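Local coordinates for protein putative hydrolase (Agrobacterium vitis, PDB 3LLC) that probably acts as an alpha/beta-hydrolase-fold acyl-protein thioesterase that removes fatty acids from acylated proteins, and perhaps also as an acyl-glucuronide esterase, at residues A[14-19]-A[92-97]; A[71-74]-A[78-81]; A[75-78]-A[83-86]. All coordinates share one frame; numbering follows the deposited sequence. Where two conformers were deposited one is given.

Contact 1. Residues A[14-19]-A[92-97]; sequences ITVGQG and WLEEAL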
loop_
_atom_site.group_PDB
_atom_site.type_symbol
_atom_site.label_atom_id
_atom_site.label_comp_id
_atom_site.label_asym_id
_atom_site.label_seq_id
_atom_site.Cartn_x
_atom_site.Cartn_y
_atom_site.Cartn_z
ATOM N N ILE A 14 14.945 -8.501 6.714
ATOM C CA ILE A 14 15.611 -7.200 6.581
ATOM C C ILE A 14 15.471 -6.379 7.860
ATOM O O ILE A 14 14.351 -6.138 8.331
ATOM C CB ILE A 14 15.019 -6.409 5.383
ATOM C CG1 ILE A 14 15.265 -7.158 4.059
ATOM C CG2 ILE A 14 15.569 -4.947 5.345
ATOM C CD1 ILE A 14 14.013 -7.658 3.363
ATOM N N THR A 15 16.588 -5.899 8.399
ATOM C CA THR A 15 16.555 -5.050 9.588
ATOM C C THR A 15 16.250 -3.598 9.191
ATOM O O THR A 15 16.880 -3.053 8.292
ATOM C CB THR A 15 17.866 -5.114 10.353
ATOM O OG1 THR A 15 18.169 -6.481 10.669
ATOM C CG2 THR A 15 17.797 -4.314 11.659
ATOM N N VAL A 16 15.265 -2.998 9.860
ATOM C CA VAL A 16 14.828 -1.622 9.597
ATOM C C VAL A 16 14.885 -0.851 10.907
ATOM O O VAL A 16 14.427 -1.334 11.938
ATOM C CB VAL A 16 13.405 -1.581 9.004
ATOM C CG1 VAL A 16 12.978 -0.115 8.670
ATOM C CG2 VAL A 16 13.271 -2.499 7.761
ATOM N N GLY A 17 15.513 0.330 10.899
ATOM C CA GLY A 17 15.595 1.168 12.100
ATOM C C GLY A 17 16.803 0.899 12.986
ATOM O O GLY A 17 17.564 -0.063 12.764
ATOM N N GLN A 18 16.955 1.733 14.012
ATOM C CA GLN A 18 18.108 1.681 14.953
ATOM C C GLN A 18 17.653 1.547 16.404
ATOM O O GLN A 18 16.569 2.016 16.774
ATOM C CB GLN A 18 18.945 2.974 14.873
ATOM C CG GLN A 18 19.407 3.390 13.481
ATOM C CD GLN A 18 20.623 2.617 13.009
ATOM O OE1 GLN A 18 21.712 2.737 13.580
ATOM N NE2 GLN A 18 20.447 1.823 11.954
ATOM N N GLY A 19 18.503 0.948 17.229
ATOM C CA GLY A 19 18.275 0.874 18.672
ATOM C C GLY A 19 16.960 0.212 19.024
ATOM O O GLY A 19 16.618 -0.836 18.469
ATOM N N TRP A 92 5.794 2.346 8.527
ATOM C CA TRP A 92 5.472 1.364 7.493
ATOM C C TRP A 92 6.029 1.798 6.125
ATOM O O TRP A 92 6.506 0.968 5.354
ATOM C CB TRP A 92 3.952 1.110 7.448
ATOM C CG TRP A 92 3.463 0.369 8.710
ATOM C CD1 TRP A 92 4.153 -0.566 9.412
ATOM C CD2 TRP A 92 2.172 0.487 9.373
ATOM N NE1 TRP A 92 3.399 -1.039 10.476
ATOM C CE2 TRP A 92 2.184 -0.419 10.468
ATOM C CE3 TRP A 92 1.037 1.263 9.153
ATOM C CZ2 TRP A 92 1.081 -0.576 11.332
ATOM C CZ3 TRP A 92 -0.050 1.126 10.027
ATOM C CH2 TRP A 92 -0.008 0.225 11.106
ATOM N N LEU A 93 6.057 3.105 5.881
ATOM C CA LEU A 93 6.735 3.650 4.711
ATOM C C LEU A 93 8.243 3.394 4.788
ATOM O O LEU A 93 8.855 3.007 3.780
ATOM C CB LEU A 93 6.465 5.161 4.594
ATOM C CG LEU A 93 7.305 5.937 3.557
ATOM C CD1 LEU A 93 7.002 5.436 2.097
ATOM C CD2 LEU A 93 6.989 7.481 3.678
ATOM N N GLU A 94 8.846 3.638 5.951
ATOM C CA GLU A 94 10.259 3.406 6.150
ATOM C C GLU A 94 10.632 1.951 5.813
ATOM O O GLU A 94 11.691 1.665 5.227
ATOM C CB GLU A 94 10.646 3.719 7.598
ATOM C CG GLU A 94 12.130 3.583 7.885
ATOM C CD GLU A 94 12.519 3.838 9.349
ATOM O OE1 GLU A 94 11.642 3.831 10.258
ATOM O OE2 GLU A 94 13.733 4.023 9.591
ATOM N N GLU A 95 9.751 1.033 6.188
ATOM C CA GLU A 95 9.962 -0.395 5.899
ATOM C C GLU A 95 9.880 -0.696 4.371
ATOM O O GLU A 95 10.724 -1.414 3.819
ATOM C CB GLU A 95 8.933 -1.223 6.698
ATOM C CG GLU A 95 9.184 -1.177 8.218
ATOM C CD GLU A 95 7.933 -1.482 9.083
ATOM O OE1 GLU A 95 6.990 -2.078 8.520
ATOM O OE2 GLU A 95 7.957 -1.149 10.302
ATOM N N ALA A 96 8.871 -0.154 3.703
ATOM C CA ALA A 96 8.715 -0.316 2.276
ATOM C C ALA A 96 9.973 0.179 1.548
ATOM O O ALA A 96 10.504 -0.529 0.684
ATOM C CB ALA A 96 7.421 0.396 1.745
ATOM N N LEU A 97 10.466 1.360 1.917
ATOM C CA LEU A 97 11.663 1.911 1.279
ATOM C C LEU A 97 12.902 1.039 1.574
ATOM O O LEU A 97 13.753 0.824 0.689
ATOM C CB LEU A 97 11.860 3.372 1.719
ATOM C CG LEU A 97 13.007 4.190 1.120
ATOM C CD1 LEU A 97 12.961 4.119 -0.404
ATOM C CD2 LEU A 97 12.958 5.655 1.602
#
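Val16, the last residue of strand 9-16, presses a single methyl group against the aliphatic parts of two consecutive glutamates, Glu94 and Glu95, on helix 89-103. Its CG1 lies 3.9 Å from Glu94 CG, and the same methyl is 4.0 Å from Glu95 CG, so the branch fits into the notch between the two side chains where they leave the helix. CG1 takes this place because it stands trans to the Val16 backbone N (chi1 -177°).

The glutamates meet it differently. Glu94 is stretched out and runs past Val16 in the opposite sense, carrying its carboxylate toward the turn at the strand end, where OE2 comes to 4.2 Å from Gly17 CA. Glu95 crosses the valine at roughly a right angle, exposing its CG methylene to the methyl while its head group continues deeper into the protein. At Gly17 the chain leaves the strand with a positive phi of 89°, a conformation suited to glycine.

The backbones come within 6.2 Å at the CA atoms of Val16 and Glu95. Strand 9-16 is outermost in the large sheet, so the contact fastens the edge of that sheet to the helix covering it. Neighbouring strand 23-30 completes the site: Arg23 pairs through its backbone with Val16 and forms salt bridges with both glutamates, and Glu95 OE2 also bonds to Ser75 OG.

Direct contact between the two segments is thus almost wholly apolar, with the polar ends of the same glutamates engaged by Arg23. Val16 probably shields one flank of this ion-pair cluster, and the arginine's charge together with the serine bond should help keep the buried Glu95 carboxylate ionised.

Contact 2. Residues A[71-74]-A[78-81]; sequences RFDY and GASG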
loop_
_atom_site.group_PDB
_atom_site.type_symbol
_atom_site.label_atom_id
_atom_site.label_comp_id
_atom_site.label_asym_id
_atom_site.label_seq_id
_atom_site.Cartn_x
_atom_site.Cartn_y
_atom_site.Cartn_z
ATOM N N ARG A 71 7.087 -9.297 -2.038
ATOM C CA ARG A 71 6.070 -9.075 -0.988
ATOM C C ARG A 71 6.776 -9.014 0.352
ATOM O O ARG A 71 7.846 -9.637 0.507
ATOM C CB ARG A 71 5.076 -10.231 -0.954
ATOM C CG ARG A 71 4.210 -10.357 -2.210
ATOM C CD ARG A 71 3.411 -11.680 -2.224
ATOM N NE ARG A 71 4.225 -12.848 -2.494
ATOM C CZ ARG A 71 4.065 -14.050 -1.950
ATOM N NH1 ARG A 71 3.137 -14.284 -1.026
ATOM N NH2 ARG A 71 4.877 -15.024 -2.301
ATOM N N PHE A 72 6.208 -8.254 1.295
ATOM C CA PHE A 72 6.729 -8.190 2.669
ATOM C C PHE A 72 5.581 -7.902 3.654
ATOM O O PHE A 72 4.519 -7.430 3.245
ATOM C CB PHE A 72 7.815 -7.128 2.789
ATOM C CG PHE A 72 7.295 -5.732 2.641
ATOM C CD1 PHE A 72 7.037 -5.205 1.374
ATOM C CD2 PHE A 72 7.015 -4.942 3.761
ATOM C CE1 PHE A 72 6.510 -3.940 1.229
ATOM C CE2 PHE A 72 6.498 -3.651 3.616
ATOM C CZ PHE A 72 6.245 -3.159 2.331
ATOM N N ASP A 73 5.795 -8.247 4.922
ATOM C CA ASP A 73 4.819 -7.963 6.004
ATOM C C ASP A 73 5.244 -6.702 6.752
ATOM O O ASP A 73 6.387 -6.580 7.210
ATOM C CB ASP A 73 4.703 -9.132 6.978
ATOM C CG ASP A 73 3.757 -10.273 6.464
ATOM O OD1 ASP A 73 2.735 -9.950 5.805
ATOM O OD2 ASP A 73 4.037 -11.461 6.776
ATOM N N TYR A 74 4.318 -5.764 6.880
ATOM C CA TYR A 74 4.542 -4.583 7.739
ATOM C C TYR A 74 4.860 -5.004 9.180
ATOM O O TYR A 74 4.468 -6.096 9.614
ATOM C CB TYR A 74 3.313 -3.693 7.767
ATOM C CG TYR A 74 2.830 -3.126 6.443
ATOM C CD1 TYR A 74 3.614 -2.227 5.711
ATOM C CD2 TYR A 74 1.549 -3.391 5.972
ATOM C CE1 TYR A 74 3.138 -1.678 4.515
ATOM C CE2 TYR A 74 1.078 -2.831 4.777
ATOM C CZ TYR A 74 1.883 -1.964 4.065
ATOM O OH TYR A 74 1.419 -1.430 2.887
ATOM N N GLY A 78 1.608 -10.305 10.317
ATOM C CA GLY A 78 2.128 -11.536 9.762
ATOM C C GLY A 78 3.439 -12.056 10.362
ATOM O O GLY A 78 3.526 -12.336 11.565
ATOM N N ALA A 79 4.432 -12.288 9.489
ATOM C CA ALA A 79 5.676 -12.955 9.877
ATOM C C ALA A 79 6.740 -11.974 10.386
ATOM O O ALA A 79 7.805 -12.413 10.845
ATOM C CB ALA A 79 6.252 -13.835 8.666
ATOM N N SER A 80 6.460 -10.677 10.319
ATOM C CA SER A 80 7.422 -9.646 10.772
ATOM C C SER A 80 7.427 -9.400 12.291
ATOM O O SER A 80 6.521 -9.864 13.014
ATOM C CB SER A 80 7.193 -8.344 10.020
ATOM O OG SER A 80 7.569 -8.504 8.663
ATOM N N GLY A 81 8.483 -8.739 12.774
ATOM C CA GLY A 81 8.592 -8.319 14.165
ATOM C C GLY A 81 7.864 -7.006 14.448
ATOM O O GLY A 81 7.229 -6.426 13.567
#
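Asp73 and Ser80 face each other across a tight loop; the main-chain O of Asp73 takes the serine hydroxyl, and its carboxylate takes the N-H of Ala79. That carboxylate reaches past the serine to the backbone of Ala79, whose N lies 2.9 Å from Asp73 OD2. The N-H points almost exactly at its acceptor (178°), yet it arrives from above the carboxylate plane. Ser80 answers in the other direction: its OG, trans to its own carbonyl carbon (chi1 -69°), turns back over Asp73 and donates to Asp73 O at 2.7 Å. This approach too is tilted, 39° out of the carbonyl plane.

Between the two bonds the side chains lie close, with Asp73 CB 3.4 Å from Ser80 OG. Ser80 CB also rests 3.6 Å from Tyr74 O, while Gly78 brings its CA to 3.5 Å from Asp73 OD2, the lack of a side chain letting the loop backbone pass close to the acid.

Both groups have a further partner. Asp73 OD1 accepts from Met50 N, and Ser80 OG is also bonded to Ala26 N on strand 23-30, beside the point where Asp73 itself pairs with Ala26.

The sequence around this site, Asp-x-x-Gly-His-Gly-x-Ser, is the familiar motif that follows this strand in many alpha/beta hydrolases. Chemically, a largely buried carboxylate is satisfied by main-chain N-H groups from two loops, and a serine hydroxyl links two backbones, which should hold the loop in a defined shape as it leaves the sheet.

Contact 3. Residues A[75-78]-A[83-86]; sequences SGHG and AFRD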
loop_
_atom_site.group_PDB
_atom_site.type_symbol
_atom_site.label_atom_id
_atom_site.label_comp_id
_atom_site.label_asym_id
_atom_site.label_seq_id
_atom_site.Cartn_x
_atom_site.Cartn_y
_atom_site.Cartn_z
ATOM N N SER A 75 5.642 -4.195 9.900
ATOM C CA SER A 75 5.839 -4.446 11.314
ATOM C C SER A 75 4.454 -4.576 12.004
ATOM O O SER A 75 3.508 -3.882 11.635
ATOM C CB SER A 75 6.681 -3.357 12.015
ATOM O OG SER A 75 6.122 -2.059 11.871
ATOM N N GLY A 76 4.365 -5.481 12.982
ATOM C CA GLY A 76 3.117 -5.749 13.687
ATOM C C GLY A 76 2.143 -6.688 12.982
ATOM O O GLY A 76 1.089 -7.031 13.540
ATOM N N HIS A 77 2.509 -7.122 11.782
ATOM C CA HIS A 77 1.652 -7.945 10.910
ATOM C C HIS A 77 2.380 -9.240 10.531
ATOM O O HIS A 77 3.619 -9.269 10.386
ATOM C CB HIS A 77 1.369 -7.245 9.580
ATOM C CG HIS A 77 0.588 -5.961 9.659
ATOM N ND1 HIS A 77 1.043 -4.821 10.311
ATOM C CD2 HIS A 77 -0.587 -5.608 9.076
ATOM C CE1 HIS A 77 0.174 -3.837 10.130
ATOM N NE2 HIS A 77 -0.822 -4.283 9.390
ATOM N N GLY A 78 1.608 -10.305 10.317
ATOM C CA GLY A 78 2.128 -11.536 9.762
ATOM C C GLY A 78 3.439 -12.056 10.362
ATOM O O GLY A 78 3.526 -12.336 11.565
ATOM N N ALA A 83 5.552 -4.456 17.483
ATOM C CA ALA A 83 4.154 -4.407 17.986
ATOM C C ALA A 83 3.232 -3.676 17.021
ATOM O O ALA A 83 3.593 -2.626 16.468
ATOM C CB ALA A 83 4.090 -3.733 19.389
ATOM N N PHE A 84 2.033 -4.217 16.802
ATOM C CA PHE A 84 1.036 -3.522 16.012
ATOM C C PHE A 84 0.760 -2.079 16.510
ATOM O O PHE A 84 0.694 -1.151 15.687
ATOM C CB PHE A 84 -0.274 -4.305 15.941
ATOM C CG PHE A 84 -1.274 -3.668 15.047
ATOM C CD1 PHE A 84 -1.259 -3.913 13.681
ATOM C CD2 PHE A 84 -2.238 -2.806 15.564
ATOM C CE1 PHE A 84 -2.189 -3.308 12.824
ATOM C CE2 PHE A 84 -3.163 -2.191 14.712
ATOM C CZ PHE A 84 -3.135 -2.433 13.350
ATOM N N ARG A 85 0.655 -1.891 17.814
ATOM C CA ARG A 85 0.315 -0.558 18.351
ATOM C C ARG A 85 1.443 0.496 18.177
ATOM O O ARG A 85 1.204 1.687 18.392
ATOM C CB ARG A 85 -0.135 -0.654 19.814
ATOM C CG ARG A 85 1.007 -0.839 20.771
ATOM C CD ARG A 85 0.557 -0.710 22.225
ATOM N NE ARG A 85 1.685 -0.886 23.131
ATOM C CZ ARG A 85 2.630 0.026 23.375
ATOM N NH1 ARG A 85 2.615 1.213 22.775
ATOM N NH2 ARG A 85 3.607 -0.254 24.235
ATOM N N ASP A 86 2.654 0.059 17.810
ATOM C CA ASP A 86 3.744 0.993 17.484
ATOM C C ASP A 86 3.751 1.394 15.999
ATOM O O ASP A 86 4.523 2.262 15.598
ATOM C CB ASP A 86 5.112 0.410 17.899
ATOM C CG ASP A 86 5.269 0.275 19.416
ATOM O OD1 ASP A 86 4.702 1.084 20.156
ATOM O OD2 ASP A 86 5.922 -0.673 19.888
HETATM O O HOH W 1 5.512 -1.096 14.468
#
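Phe84 leans across Gly76 to reach the imidazole of His77, and its side chain can be traced atom by atom. CB starts 3.9 Å from Gly76 O, which lies near the ring plane at its edge. With CG trans to the backbone N (chi1 -175°), the ring is directed toward the histidine. CD1 still borders Gly76 O but is also 3.8 Å from His77 CE1. Next comes CE1, the leading atom of the contact, 3.6 Å from His77 CE1, with His77 NE2 beyond it at the ring's edge. The planes of the His77 and Phe84 rings are inclined at 51° with ring centroids 5.4 Å apart.

His77 is fixed by its nitrogens. ND1 donates to Ser75 O over 3.0 Å, the acceptor lying in the imidazole plane, and NE2 accepts from Arg47 N, a pattern consistent with the proton on ND1. Both bonds limit rotation of the ring that Phe84 touches.

The backbones are as close as the side chains, since Gly76 CA sits 3.6 Å from Phe84 N, an approach that the bare glycine permits. A water also links the two segments, donating to Ser75 OG and, over 3.2 Å, to Ala83 O.

Both segments belong to the excursion between strand 68-72 and helix 89-103, with residues 84-86 forming a short 3-10 turn. Trp92 of that helix and Tyr74 each meet His77 edge-to-face, and Tyr46, from the loop after strand 39-43, does the same to Phe84. The pair therefore joins an aromatic cluster lying beyond the ends of strands 39-43 and 68-72 and against the start of helix 89-103.

In the fold
All three contacts are partly buried and gather around the connection from strand 68-72 to helix 89-103. Contacts 1 and 2 each set buried residues (Val16 and Glu95; Asp73 and Tyr74) against exposed ones (Glu94; Gly78 and Ala79), whereas contact 3 pairs buried His77 with partly exposed neighbours. Contact 1 spans the longest stretch of sequence, tying the sheet's outermost strand to that helix by aliphatic packing. Contacts 2 and 3 are local, share Gly78 and shape the loop itself: the former with direct polar bonds beside strand 23-30, the latter with aromatic packing and a water. Trp92 NE1, bonded to Ser75 O, links contacts 1 and 3; Tyr74 packs on Trp92 and Glu95; and Gly81 O probably accepts from Gly76 N.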